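Local coordinates for putative GGDEF domain protein (Pseudomonas aeruginosa, PDB 7E6G), which probably catalyses the condensation of two GTP molecules into cyclic di-GMP with release of diphosphate, using magnesium as cofactor, at residues L135-V140 with Q238-A243; D139-K144 with T222-V227; E161-M166 with E182-L187. All blocks are in the same frame, centred on the assembly; numbering follows the deposited sequence.

Interaction 1 (L135-V140 with Q238-A243). With MG (magnesium ion), chain G; G2P (phosphomethylphosphonic acid guanylate ester), chain H.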
loop_
_atom_site.group_PDB
_atom_site.type_symbol
_atom_site.label_atom_id
_atom_site.label_comp_id
_atom_site.label_asym_id
_atom_site.label_seq_id
_atom_site.Cartn_x
_atom_site.Cartn_y
_atom_site.Cartn_z
ATOM N N LEU A 135 -47.462 11.527 -8.121
ATOM C CA LEU A 135 -46.894 12.846 -8.332
ATOM C C LEU A 135 -47.843 13.863 -7.720
ATOM O O LEU A 135 -49.037 13.870 -8.043
ATOM C CB LEU A 135 -46.739 13.102 -9.832
ATOM C CG LEU A 135 -45.460 13.683 -10.404
ATOM C CD1 LEU A 135 -44.260 12.894 -9.907
ATOM C CD2 LEU A 135 -45.580 13.622 -11.914
ATOM N N ALA A 136 -47.331 14.715 -6.839
ATOM C CA ALA A 136 -48.120 15.804 -6.266
ATOM C C ALA A 136 -47.421 17.123 -6.579
ATOM O O ALA A 136 -46.259 17.306 -6.232
ATOM C CB ALA A 136 -48.298 15.606 -4.760
ATOM N N MET A 137 -48.101 18.026 -7.265
ATOM C CA MET A 137 -47.528 19.320 -7.608
ATOM C C MET A 137 -48.230 20.408 -6.802
ATOM O O MET A 137 -49.452 20.565 -6.871
ATOM C CB MET A 137 -47.624 19.602 -9.106
ATOM C CG MET A 137 -46.656 20.702 -9.571
ATOM S SD MET A 137 -46.824 21.032 -11.334
ATOM C CE MET A 137 -45.884 19.659 -12.028
ATOM N N LEU A 138 -47.446 21.170 -6.073
ATOM C CA LEU A 138 -47.903 22.088 -5.052
ATOM C C LEU A 138 -47.493 23.494 -5.470
ATOM O O LEU A 138 -46.376 23.701 -5.928
ATOM C CB LEU A 138 -47.271 21.672 -3.719
ATOM C CG LEU A 138 -47.751 22.166 -2.364
ATOM C CD1 LEU A 138 -48.033 20.993 -1.447
ATOM C CD2 LEU A 138 -46.682 23.084 -1.765
ATOM N N ASP A 139 -48.408 24.454 -5.355
ATOM C CA ASP A 139 -48.158 25.837 -5.758
ATOM C C ASP A 139 -48.681 26.745 -4.657
ATOM O O ASP A 139 -49.840 26.616 -4.251
ATOM C CB ASP A 139 -48.839 26.158 -7.098
ATOM C CG ASP A 139 -48.641 27.610 -7.550
ATOM O OD1 ASP A 139 -48.950 28.554 -6.784
ATOM O OD2 ASP A 139 -48.202 27.816 -8.706
ATOM N N VAL A 140 -47.838 27.674 -4.197
ATOM C CA VAL A 140 -48.189 28.520 -3.060
ATOM C C VAL A 140 -49.271 29.524 -3.457
ATOM O O VAL A 140 -49.197 30.180 -4.508
ATOM C CB VAL A 140 -46.937 29.220 -2.509
ATOM C CG1 VAL A 140 -47.299 30.108 -1.315
ATOM C CG2 VAL A 140 -45.910 28.183 -2.094
ATOM N N GLN A 238 -45.764 13.243 -19.415
ATOM C CA GLN A 238 -47.221 13.277 -19.488
ATOM C C GLN A 238 -47.833 13.113 -18.103
ATOM O O GLN A 238 -48.858 13.739 -17.789
ATOM C CB GLN A 238 -47.713 12.206 -20.450
ATOM C CG GLN A 238 -47.338 12.497 -21.889
ATOM C CD GLN A 238 -47.357 11.258 -22.769
ATOM O OE1 GLN A 238 -46.934 10.174 -22.354
ATOM N NE2 GLN A 238 -47.856 11.413 -23.992
ATOM N N THR A 239 -47.189 12.308 -17.252
ATOM C CA THR A 239 -47.524 12.297 -15.831
ATOM C C THR A 239 -47.423 13.692 -15.225
ATOM O O THR A 239 -48.358 14.160 -14.558
ATOM C CB THR A 239 -46.607 11.347 -15.074
ATOM O OG1 THR A 239 -46.406 10.158 -15.840
ATOM C CG2 THR A 239 -47.218 11.001 -13.731
ATOM N N VAL A 240 -46.269 14.351 -15.399
ATOM C CA VAL A 240 -46.118 15.701 -14.866
ATOM C C VAL A 240 -47.228 16.603 -15.394
ATOM O O VAL A 240 -47.851 17.347 -14.628
ATOM C CB VAL A 240 -44.721 16.265 -15.186
ATOM C CG1 VAL A 240 -44.685 17.758 -14.925
ATOM C CG2 VAL A 240 -43.657 15.548 -14.355
ATOM N N ASN A 241 -47.520 16.521 -16.694
ATOM C CA ASN A 241 -48.557 17.368 -17.278
ATOM C C ASN A 241 -49.910 17.138 -16.614
ATOM O O ASN A 241 -50.665 18.088 -16.381
ATOM C CB ASN A 241 -48.647 17.122 -18.784
ATOM C CG ASN A 241 -47.591 17.891 -19.564
ATOM O OD1 ASN A 241 -46.684 18.508 -18.987
ATOM N ND2 ASN A 241 -47.697 17.851 -20.884
ATOM N N ARG A 242 -50.241 15.885 -16.294
ATOM C CA ARG A 242 -51.545 15.646 -15.682
ATOM C C ARG A 242 -51.582 16.163 -14.248
ATOM O O ARG A 242 -52.591 16.748 -13.820
ATOM C CB ARG A 242 -51.911 14.169 -15.729
ATOM C CG ARG A 242 -53.421 13.937 -15.559
ATOM C CD ARG A 242 -53.739 12.494 -15.198
ATOM N NE ARG A 242 -52.656 11.626 -15.639
ATOM C CZ ARG A 242 -52.462 11.233 -16.902
ATOM N NH1 ARG A 242 -53.286 11.602 -17.884
ATOM N NH2 ARG A 242 -51.426 10.457 -17.171
ATOM N N ALA A 243 -50.499 15.960 -13.493
ATOM C CA ALA A 243 -50.424 16.549 -12.158
ATOM C C ALA A 243 -50.599 18.061 -12.228
ATOM O O ALA A 243 -51.296 18.668 -11.404
ATOM C CB ALA A 243 -49.092 16.189 -11.504
HETATM MG MG MG G . -48.568 30.878 -6.597
HETATM P PG G2P H . -51.672 32.158 -7.004
HETATM O O1G G2P H . -51.352 30.900 -7.164
HETATM O O2G G2P H . -52.266 32.384 -5.869
HETATM O O3G G2P H . -52.264 32.733 -8.050
HETATM O O3B G2P H . -50.261 32.748 -6.962
HETATM P PB G2P H . -49.484 34.080 -6.664
HETATM O O1B G2P H . -48.687 33.693 -5.715
HETATM O O2B G2P H . -50.234 35.145 -6.400
HETATM C C3A G2P H . -48.548 34.602 -8.023
HETATM P PA G2P H . -47.585 33.655 -8.951
HETATM O O1A G2P H . -48.362 34.184 -9.974
HETATM O O2A G2P H . -47.963 32.481 -8.209
HETATM O "O5'" G2P H . -46.538 34.542 -8.385
HETATM C "C5'" G2P H . -45.601 34.122 -7.401
HETATM C "C4'" G2P H . -44.518 35.129 -7.177
HETATM O "O4'" G2P H . -43.486 34.353 -6.940
HETATM C "C3'" G2P H . -44.089 35.672 -8.433
HETATM O "O3'" G2P H . -44.362 37.018 -8.405
HETATM C "C2'" G2P H . -42.644 35.370 -8.394
HETATM O "O2'" G2P H . -41.812 36.360 -8.832
HETATM C "C1'" G2P H . -42.442 35.158 -7.006
HETATM N N9 G2P H . -41.262 34.426 -6.743
HETATM C C8 G2P H . -40.836 33.571 -7.611
HETATM N N7 G2P H . -39.748 33.005 -7.196
HETATM C C5 G2P H . -39.468 33.472 -6.059
HETATM C C6 G2P H . -38.493 33.206 -5.227
HETATM O O6 G2P H . -37.626 32.422 -5.441
HETATM N N1 G2P H . -38.448 33.870 -4.029
HETATM C C2 G2P H . -39.402 34.779 -3.763
HETATM N N2 G2P H . -39.346 35.354 -2.680
HETATM N N3 G2P H . -40.360 35.014 -4.645
HETATM C C4 G2P H . -40.418 34.354 -5.771
#

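Interaction 2 (D139-K144 with T222-V227). With MG (magnesium ion), chain G; G2P (phosphomethylphosphonic acid guanylate ester), chain H.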
loop_
_atom_site.group_PDB
_atom_site.type_symbol
_atom_site.label_atom_id
_atom_site.label_comp_id
_atom_site.label_asym_id
_atom_site.label_seq_id
_atom_site.Cartn_x
_atom_site.Cartn_y
_atom_site.Cartn_z
ATOM N N ASP A 139 -48.408 24.454 -5.355
ATOM C CA ASP A 139 -48.158 25.837 -5.758
ATOM C C ASP A 139 -48.681 26.745 -4.657
ATOM O O ASP A 139 -49.840 26.616 -4.251
ATOM C CB ASP A 139 -48.839 26.158 -7.098
ATOM C CG ASP A 139 -48.641 27.610 -7.550
ATOM O OD1 ASP A 139 -48.950 28.554 -6.784
ATOM O OD2 ASP A 139 -48.202 27.816 -8.706
ATOM N N VAL A 140 -47.838 27.674 -4.197
ATOM C CA VAL A 140 -48.189 28.520 -3.060
ATOM C C VAL A 140 -49.271 29.524 -3.457
ATOM O O VAL A 140 -49.197 30.180 -4.508
ATOM C CB VAL A 140 -46.937 29.220 -2.509
ATOM C CG1 VAL A 140 -47.299 30.108 -1.315
ATOM C CG2 VAL A 140 -45.910 28.183 -2.094
ATOM N N ASP A 141 -50.292 29.646 -2.611
ATOM C CA ASP A 141 -51.393 30.565 -2.876
ATOM C C ASP A 141 -51.024 31.975 -2.427
ATOM O O ASP A 141 -50.563 32.171 -1.298
ATOM C CB ASP A 141 -52.659 30.106 -2.156
ATOM C CG ASP A 141 -53.119 28.729 -2.586
ATOM O OD1 ASP A 141 -53.006 28.388 -3.773
ATOM O OD2 ASP A 141 -53.633 27.979 -1.736
ATOM N N PHE A 142 -51.221 32.952 -3.321
ATOM C CA PHE A 142 -51.072 34.379 -3.012
ATOM C C PHE A 142 -49.661 34.725 -2.532
ATOM O O PHE A 142 -49.475 35.633 -1.715
ATOM C CB PHE A 142 -52.122 34.833 -1.988
ATOM C CG PHE A 142 -53.549 34.566 -2.415
ATOM C CD1 PHE A 142 -54.060 35.127 -3.584
ATOM C CD2 PHE A 142 -54.376 33.759 -1.652
ATOM C CE1 PHE A 142 -55.369 34.888 -3.980
ATOM C CE2 PHE A 142 -55.687 33.520 -2.042
ATOM C CZ PHE A 142 -56.182 34.086 -3.209
ATOM N N PHE A 143 -48.656 34.007 -3.033
ATOM C CA PHE A 143 -47.280 34.282 -2.637
ATOM C C PHE A 143 -46.866 35.715 -2.954
ATOM O O PHE A 143 -46.067 36.315 -2.217
ATOM C CB PHE A 143 -46.337 33.294 -3.318
ATOM C CG PHE A 143 -44.983 33.248 -2.694
ATOM C CD1 PHE A 143 -44.849 33.019 -1.327
ATOM C CD2 PHE A 143 -43.840 33.440 -3.466
ATOM C CE1 PHE A 143 -43.605 32.998 -0.738
ATOM C CE2 PHE A 143 -42.586 33.407 -2.889
ATOM C CZ PHE A 143 -42.464 33.189 -1.517
ATOM N N LYS A 144 -47.342 36.267 -3.947
ATOM C CA LYS A 144 -47.049 37.529 -4.303
ATOM C C LYS A 144 -47.428 38.491 -3.219
ATOM O O LYS A 144 -46.793 39.403 -3.124
ATOM C CB LYS A 144 -47.829 37.670 -5.488
ATOM C CG LYS A 144 -47.512 38.778 -6.327
ATOM C CD LYS A 144 -47.822 38.361 -7.678
ATOM C CE LYS A 144 -47.796 39.564 -8.558
ATOM N NZ LYS A 144 -47.480 39.138 -9.948
ATOM N N THR A 222 -51.328 29.092 2.389
ATOM C CA THR A 222 -51.934 27.875 1.896
ATOM C C THR A 222 -51.276 27.523 0.573
ATOM O O THR A 222 -50.622 28.358 -0.064
ATOM C CB THR A 222 -53.441 28.030 1.706
ATOM O OG1 THR A 222 -53.678 29.128 0.818
ATOM C CG2 THR A 222 -54.147 28.278 3.048
ATOM N N ALA A 223 -51.446 26.268 0.170
ATOM C CA ALA A 223 -50.985 25.815 -1.131
ATOM C C ALA A 223 -52.114 25.092 -1.841
ATOM O O ALA A 223 -52.894 24.368 -1.210
ATOM C CB ALA A 223 -49.777 24.881 -1.006
ATOM N N SER A 224 -52.199 25.291 -3.149
ATOM C CA SER A 224 -52.984 24.409 -3.998
ATOM C C SER A 224 -52.117 23.224 -4.386
ATOM O O SER A 224 -50.888 23.333 -4.432
ATOM C CB SER A 224 -53.465 25.152 -5.239
ATOM O OG SER A 224 -54.281 26.256 -4.880
ATOM N N VAL A 225 -52.745 22.077 -4.639
ATOM C CA VAL A 225 -51.962 20.916 -5.058
ATOM C C VAL A 225 -52.795 20.016 -5.958
ATOM O O VAL A 225 -53.968 19.750 -5.690
ATOM C CB VAL A 225 -51.373 20.149 -3.852
ATOM C CG1 VAL A 225 -52.400 19.936 -2.809
ATOM C CG2 VAL A 225 -50.745 18.807 -4.307
ATOM N N GLY A 226 -52.186 19.576 -7.050
ATOM C CA GLY A 226 -52.793 18.618 -7.964
ATOM C C GLY A 226 -51.994 17.327 -7.887
ATOM O O GLY A 226 -50.762 17.359 -7.915
ATOM N N VAL A 227 -52.685 16.201 -7.744
ATOM C CA VAL A 227 -51.971 14.937 -7.617
ATOM C C VAL A 227 -52.518 13.924 -8.620
ATOM O O VAL A 227 -53.719 13.913 -8.923
ATOM C CB VAL A 227 -51.994 14.411 -6.161
ATOM C CG1 VAL A 227 -53.378 14.483 -5.578
ATOM C CG2 VAL A 227 -51.411 13.030 -6.062
HETATM MG MG MG G . -48.568 30.878 -6.597
HETATM P PG G2P H . -51.672 32.158 -7.004
HETATM O O1G G2P H . -51.352 30.900 -7.164
HETATM O O2G G2P H . -52.266 32.384 -5.869
HETATM O O3G G2P H . -52.264 32.733 -8.050
HETATM O O3B G2P H . -50.261 32.748 -6.962
HETATM P PB G2P H . -49.484 34.080 -6.664
HETATM O O1B G2P H . -48.687 33.693 -5.715
HETATM O O2B G2P H . -50.234 35.145 -6.400
HETATM C C3A G2P H . -48.548 34.602 -8.023
HETATM P PA G2P H . -47.585 33.655 -8.951
HETATM O O1A G2P H . -48.362 34.184 -9.974
HETATM O O2A G2P H . -47.963 32.481 -8.209
HETATM O "O5'" G2P H . -46.538 34.542 -8.385
HETATM C "C5'" G2P H . -45.601 34.122 -7.401
HETATM C "C4'" G2P H . -44.518 35.129 -7.177
HETATM O "O4'" G2P H . -43.486 34.353 -6.940
HETATM C "C3'" G2P H . -44.089 35.672 -8.433
HETATM O "O3'" G2P H . -44.362 37.018 -8.405
HETATM C "C2'" G2P H . -42.644 35.370 -8.394
HETATM O "O2'" G2P H . -41.812 36.360 -8.832
HETATM C "C1'" G2P H . -42.442 35.158 -7.006
HETATM N N9 G2P H . -41.262 34.426 -6.743
HETATM C C8 G2P H . -40.836 33.571 -7.611
HETATM N N7 G2P H . -39.748 33.005 -7.196
HETATM C C5 G2P H . -39.468 33.472 -6.059
HETATM C C6 G2P H . -38.493 33.206 -5.227
HETATM O O6 G2P H . -37.626 32.422 -5.441
HETATM N N1 G2P H . -38.448 33.870 -4.029
HETATM C C2 G2P H . -39.402 34.779 -3.763
HETATM N N2 G2P H . -39.346 35.354 -2.680
HETATM N N3 G2P H . -40.360 35.014 -4.645
HETATM C C4 G2P H . -40.418 34.354 -5.771
HETATM O O HOH W 1 -51.353 31.939 0.963
#

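Interaction 3 (E161-M166 with E182-L187). With MG (magnesium ion), chain G; G2P (phosphomethylphosphonic acid guanylate ester), chain H.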
loop_
_atom_site.group_PDB
_atom_site.type_symbol
_atom_site.label_atom_id
_atom_site.label_comp_id
_atom_site.label_asym_id
_atom_site.label_seq_id
_atom_site.Cartn_x
_atom_site.Cartn_y
_atom_site.Cartn_z
ATOM N N GLU A 161 -39.202 27.452 4.991
ATOM C CA GLU A 161 -40.000 26.806 6.030
ATOM C C GLU A 161 -40.987 25.810 5.436
ATOM O O GLU A 161 -41.258 24.752 6.027
ATOM C CB GLU A 161 -40.730 27.862 6.842
ATOM C CG GLU A 161 -39.819 28.624 7.763
ATOM C CD GLU A 161 -39.438 27.804 8.963
ATOM O OE1 GLU A 161 -40.155 27.913 9.993
ATOM O OE2 GLU A 161 -38.427 27.062 8.874
ATOM N N ILE A 162 -41.555 26.146 4.278
ATOM C CA ILE A 162 -42.407 25.199 3.578
ATOM C C ILE A 162 -41.615 23.945 3.249
ATOM O O ILE A 162 -42.098 22.819 3.445
ATOM C CB ILE A 162 -43.015 25.851 2.324
ATOM C CG1 ILE A 162 -44.119 26.832 2.738
ATOM C CG2 ILE A 162 -43.587 24.806 1.380
ATOM C CD1 ILE A 162 -44.694 27.639 1.610
ATOM N N ALA A 163 -40.374 24.118 2.780
ATOM C CA ALA A 163 -39.546 22.969 2.431
ATOM C C ALA A 163 -39.292 22.089 3.650
ATOM O O ALA A 163 -39.435 20.860 3.588
ATOM C CB ALA A 163 -38.226 23.443 1.820
ATOM N N ARG A 164 -38.900 22.709 4.766
ATOM C CA ARG A 164 -38.658 21.946 5.988
ATOM C C ARG A 164 -39.906 21.173 6.383
ATOM O O ARG A 164 -39.846 19.967 6.669
ATOM C CB ARG A 164 -38.221 22.875 7.122
ATOM C CG ARG A 164 -36.723 23.058 7.222
ATOM C CD ARG A 164 -36.340 24.010 8.349
ATOM N NE ARG A 164 -35.222 24.888 7.982
ATOM C CZ ARG A 164 -34.975 26.064 8.566
ATOM N NH1 ARG A 164 -35.771 26.501 9.541
ATOM N NH2 ARG A 164 -33.940 26.810 8.176
ATOM N N ALA A 165 -41.057 21.851 6.359
ATOM C CA ALA A 165 -42.291 21.237 6.826
ATOM C C ALA A 165 -42.673 20.057 5.958
ATOM O O ALA A 165 -43.060 19.001 6.475
ATOM C CB ALA A 165 -43.420 22.265 6.852
ATOM N N MET A 166 -42.572 20.210 4.636
ATOM C CA MET A 166 -42.959 19.115 3.754
ATOM C C MET A 166 -42.020 17.931 3.916
ATOM O O MET A 166 -42.478 16.788 4.045
ATOM C CB MET A 166 -43.017 19.588 2.301
ATOM C CG MET A 166 -44.227 20.476 2.045
ATOM S SD MET A 166 -44.454 20.939 0.321
ATOM C CE MET A 166 -42.805 21.564 -0.037
ATOM N N GLU A 182 -42.207 29.135 -6.787
ATOM C CA GLU A 182 -43.017 28.813 -5.621
ATOM C C GLU A 182 -43.843 27.564 -5.905
ATOM O O GLU A 182 -45.003 27.448 -5.498
ATOM C CB GLU A 182 -43.905 29.998 -5.225
ATOM C CG GLU A 182 -44.273 30.921 -6.392
ATOM C CD GLU A 182 -45.704 30.701 -6.891
ATOM O OE1 GLU A 182 -45.879 30.301 -8.068
ATOM O OE2 GLU A 182 -46.657 30.927 -6.108
ATOM N N GLU A 183 -43.253 26.622 -6.633
ATOM C CA GLU A 183 -43.869 25.337 -6.920
ATOM C C GLU A 183 -42.952 24.228 -6.424
ATOM O O GLU A 183 -41.720 24.350 -6.484
ATOM C CB GLU A 183 -44.133 25.150 -8.415
ATOM C CG GLU A 183 -45.111 26.126 -9.012
ATOM C CD GLU A 183 -44.856 26.348 -10.496
ATOM O OE1 GLU A 183 -43.793 26.914 -10.857
ATOM O OE2 GLU A 183 -45.709 25.937 -11.310
ATOM N N PHE A 184 -43.558 23.147 -5.944
ATOM C CA PHE A 184 -42.831 21.990 -5.451
ATOM C C PHE A 184 -43.426 20.732 -6.068
ATOM O O PHE A 184 -44.639 20.633 -6.264
ATOM C CB PHE A 184 -42.893 21.885 -3.919
ATOM C CG PHE A 184 -42.281 23.056 -3.180
ATOM C CD1 PHE A 184 -43.035 24.187 -2.891
ATOM C CD2 PHE A 184 -40.961 23.006 -2.739
ATOM C CE1 PHE A 184 -42.490 25.237 -2.201
ATOM C CE2 PHE A 184 -40.403 24.071 -2.039
ATOM C CZ PHE A 184 -41.168 25.188 -1.770
ATOM N N LEU A 185 -42.573 19.769 -6.367
ATOM C CA LEU A 185 -43.001 18.500 -6.931
ATOM C C LEU A 185 -42.667 17.406 -5.934
ATOM O O LEU A 185 -41.496 17.204 -5.592
ATOM C CB LEU A 185 -42.339 18.236 -8.284
ATOM C CG LEU A 185 -42.911 17.006 -8.985
ATOM C CD1 LEU A 185 -44.413 17.112 -9.188
ATOM C CD2 LEU A 185 -42.224 16.786 -10.323
ATOM N N LEU A 186 -43.694 16.730 -5.446
ATOM C CA LEU A 186 -43.554 15.568 -4.587
ATOM C C LEU A 186 -43.595 14.329 -5.477
ATOM O O LEU A 186 -44.527 14.166 -6.272
ATOM C CB LEU A 186 -44.678 15.536 -3.547
ATOM C CG LEU A 186 -44.543 16.317 -2.221
ATOM C CD1 LEU A 186 -43.984 17.744 -2.383
ATOM C CD2 LEU A 186 -45.878 16.374 -1.494
ATOM N N LEU A 187 -42.578 13.484 -5.371
ATOM C CA LEU A 187 -42.570 12.171 -5.994
ATOM C C LEU A 187 -42.637 11.115 -4.899
ATOM O O LEU A 187 -41.731 11.014 -4.054
ATOM C CB LEU A 187 -41.335 11.973 -6.862
ATOM C CG LEU A 187 -41.189 10.556 -7.418
ATOM C CD1 LEU A 187 -42.053 10.362 -8.616
ATOM C CD2 LEU A 187 -39.747 10.337 -7.805
HETATM MG MG MG G . -48.568 30.878 -6.597
HETATM P PG G2P H . -51.672 32.158 -7.004
HETATM O O1G G2P H . -51.352 30.900 -7.164
HETATM O O2G G2P H . -52.266 32.384 -5.869
HETATM O O3G G2P H . -52.264 32.733 -8.050
HETATM O O3B G2P H . -50.261 32.748 -6.962
HETATM P PB G2P H . -49.484 34.080 -6.664
HETATM O O1B G2P H . -48.687 33.693 -5.715
HETATM O O2B G2P H . -50.234 35.145 -6.400
HETATM C C3A G2P H . -48.548 34.602 -8.023
HETATM P PA G2P H . -47.585 33.655 -8.951
HETATM O O1A G2P H . -48.362 34.184 -9.974
HETATM O O2A G2P H . -47.963 32.481 -8.209
HETATM O "O5'" G2P H . -46.538 34.542 -8.385
HETATM C "C5'" G2P H . -45.601 34.122 -7.401
HETATM C "C4'" G2P H . -44.518 35.129 -7.177
HETATM O "O4'" G2P H . -43.486 34.353 -6.940
HETATM C "C3'" G2P H . -44.089 35.672 -8.433
HETATM O "O3'" G2P H . -44.362 37.018 -8.405
HETATM C "C2'" G2P H . -42.644 35.370 -8.394
HETATM O "O2'" G2P H . -41.812 36.360 -8.832
HETATM C "C1'" G2P H . -42.442 35.158 -7.006
HETATM N N9 G2P H . -41.262 34.426 -6.743
HETATM C C8 G2P H . -40.836 33.571 -7.611
HETATM N N7 G2P H . -39.748 33.005 -7.196
HETATM C C5 G2P H . -39.468 33.472 -6.059
HETATM C C6 G2P H . -38.493 33.206 -5.227
HETATM O O6 G2P H . -37.626 32.422 -5.441
HETATM N N1 G2P H . -38.448 33.870 -4.029
HETATM C C2 G2P H . -39.402 34.779 -3.763
HETATM N N2 G2P H . -39.346 35.354 -2.680
HETATM N N3 G2P H . -40.360 35.014 -4.645
HETATM C C4 G2P H . -40.418 34.354 -5.771
#

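Interaction 1 (L135-V140 with Q238-A243)
Thr239 OG1 hydrogen-bonds to His230 ND1 and to the carbonyl oxygen of Thr235, and while the hydroxyl is occupied there, the other branch of the same side chain turns to Leu135. Thr239 CG2 lies anti to the backbone N and meets Leu135 CD2 at 3.6 Å, the two side chains crossing at about a right angle. The pair illustrates how one threonine can serve a polar network with one arm and an apolar interface with the other. Leu135 CD2 is shared: it also touches Val240 CG2 at 3.7 Å. The second methyl of that valine, CG1, receives Met137 CE, likewise at 3.7 Å. The methionine chain is extended through chi1 and chi2 and then bends at chi3 (-79°), which sets CE against the valine. Between Leu135 and Met137 sits Ala243, whose CB is 4.2 Å from Leu135 CB and a little farther from Met137 CB. Ala243 and Met137 have the nearest CA atoms, and the segment axes approach to 8.3 Å. Helix 236-252 thereby packs on the sheet face bearing Leu135 and Met137, and Met137 continues onto Leu247 of the same helix. No hydrogen bond joins 135-140 to 238-243: the interface is buried and apolar, so its cohesion comes from the fit of methyl groups, and the threonine hydroxyl is satisfied by His230 and Thr235, outside the two segments.

Interaction 2 (D139-K144 with T222-V227)
Asp139 and Ser224 form an antiparallel hydrogen-bonded pair at the end of the sheet where the magnesium ion sits. Asp139 OD1 binds the metal at 2.4 Å and the Val140 carbonyl oxygen binds it at 2.3 Å; Glu182 and two oxygens of the nucleotide analogue complete the set of ligands. Just beyond, the chain turns around the phosphates, and Phe142 N gives a nearly straight hydrogen bond of 2.8 Å to G2P O2G, while Phe143 N makes a weak one to O1B. The next shell illustrates how second-shell groups position first-shell ones. Asp139 N donates to Ser224 O and Ser224 N returns the bond to Asp139 O, and Asp141 N adds a further backbone hydrogen bond to Thr222 O at 2.9 Å with an angle of 166° at the hydrogen. The Asp141 side chain then reaches back across to the neighbouring strand. Its CG lies beside its own backbone N (chi1 -60°), and the two carboxylate oxygens part company: Ser224 OG donates to the syn lone pair of OD1 at 2.7 Å, whereas Thr222 OG1 donates to the anti lone pair of OD2 at 2.8 Å. Farther out, Lys251 forms a salt bridge with OD1 and Asp256 N a hydrogen bond with OD2; Lys251 also reaches Asp139 OD1. With each oxygen engaged by two donors, the Asp141 carboxylate is fixed in rotation, consistent with strand 223-229 helping to position the metal ligand and phosphate-binding amides without touching the metal itself.

Interaction 3 (E161-M166 with E182-L187)
Met166 lays its terminal methyl over one face of the Phe184 ring, and this is the tight part of the contact. CE stands 3.7 Å from the ring centroid and only 20° off the normal, a CH-pi contact, but it is displaced toward the rim and comes nearest to CG, at 3.5 Å. A bend at chi3 (-52°) brings CE over the ring; SD, 5.0 Å from the centroid, lies obliquely to it in a looser Met-aromatic contact. At the far end of the ring Ile162 CG2 approaches CE1 to 3.8 Å, again obliquely, so the phenyl group is touched by side chains one helical turn apart. Elsewhere the fit slackens. Ala163 CB is 4.5 Å from Phe184 CE2, and Met166 SD is 4.2 Å from Leu186 CD1; both Met166 and Leu186 also pack on helix 193-208. On the outer, exposed side of helix 152-168 the chemistry changes altogether: Arg164 pairs through NH1 with Glu161 OE2 in a salt bridge of 2.8 Å within the helix. At the other end of the contact, Glu182 takes no part in the packing and instead binds magnesium through OE2 at 2.0 Å. Glu182 and Phe184 are the third and last residues of the GGEEF sequence 180-184, a variant of the GGDEF signature of diguanylate cyclases, and exemplify its division of labour: Glu182 binds the magnesium ion next to the nucleotide analogue, while Phe184, near the start of strand 183-188, turns its ring into the apolar core under helix 152-168.

All three contacts are buried, yet they illustrate how chemistry differs with place around one mixed sheet. Strand 134-140 is at its centre: interaction 1 packs a helix on the face of Leu135 and Met137, and interaction 2 ties the strand edge to edge with 223-229. Interaction 3 uses the strand on the other flank, 183-188, and covers the opposite face. Interactions 1 and 3 are apolar helix-on-sheet contacts without a hydrogen bond between their segments, whereas interaction 2 is chiefly polar, combining backbone and carboxylate bonds. Asp139 and Val140 at the end of one strand, and Glu182 just before the adjacent strand, contribute magnesium ligands; 223-229 stays in the second shell.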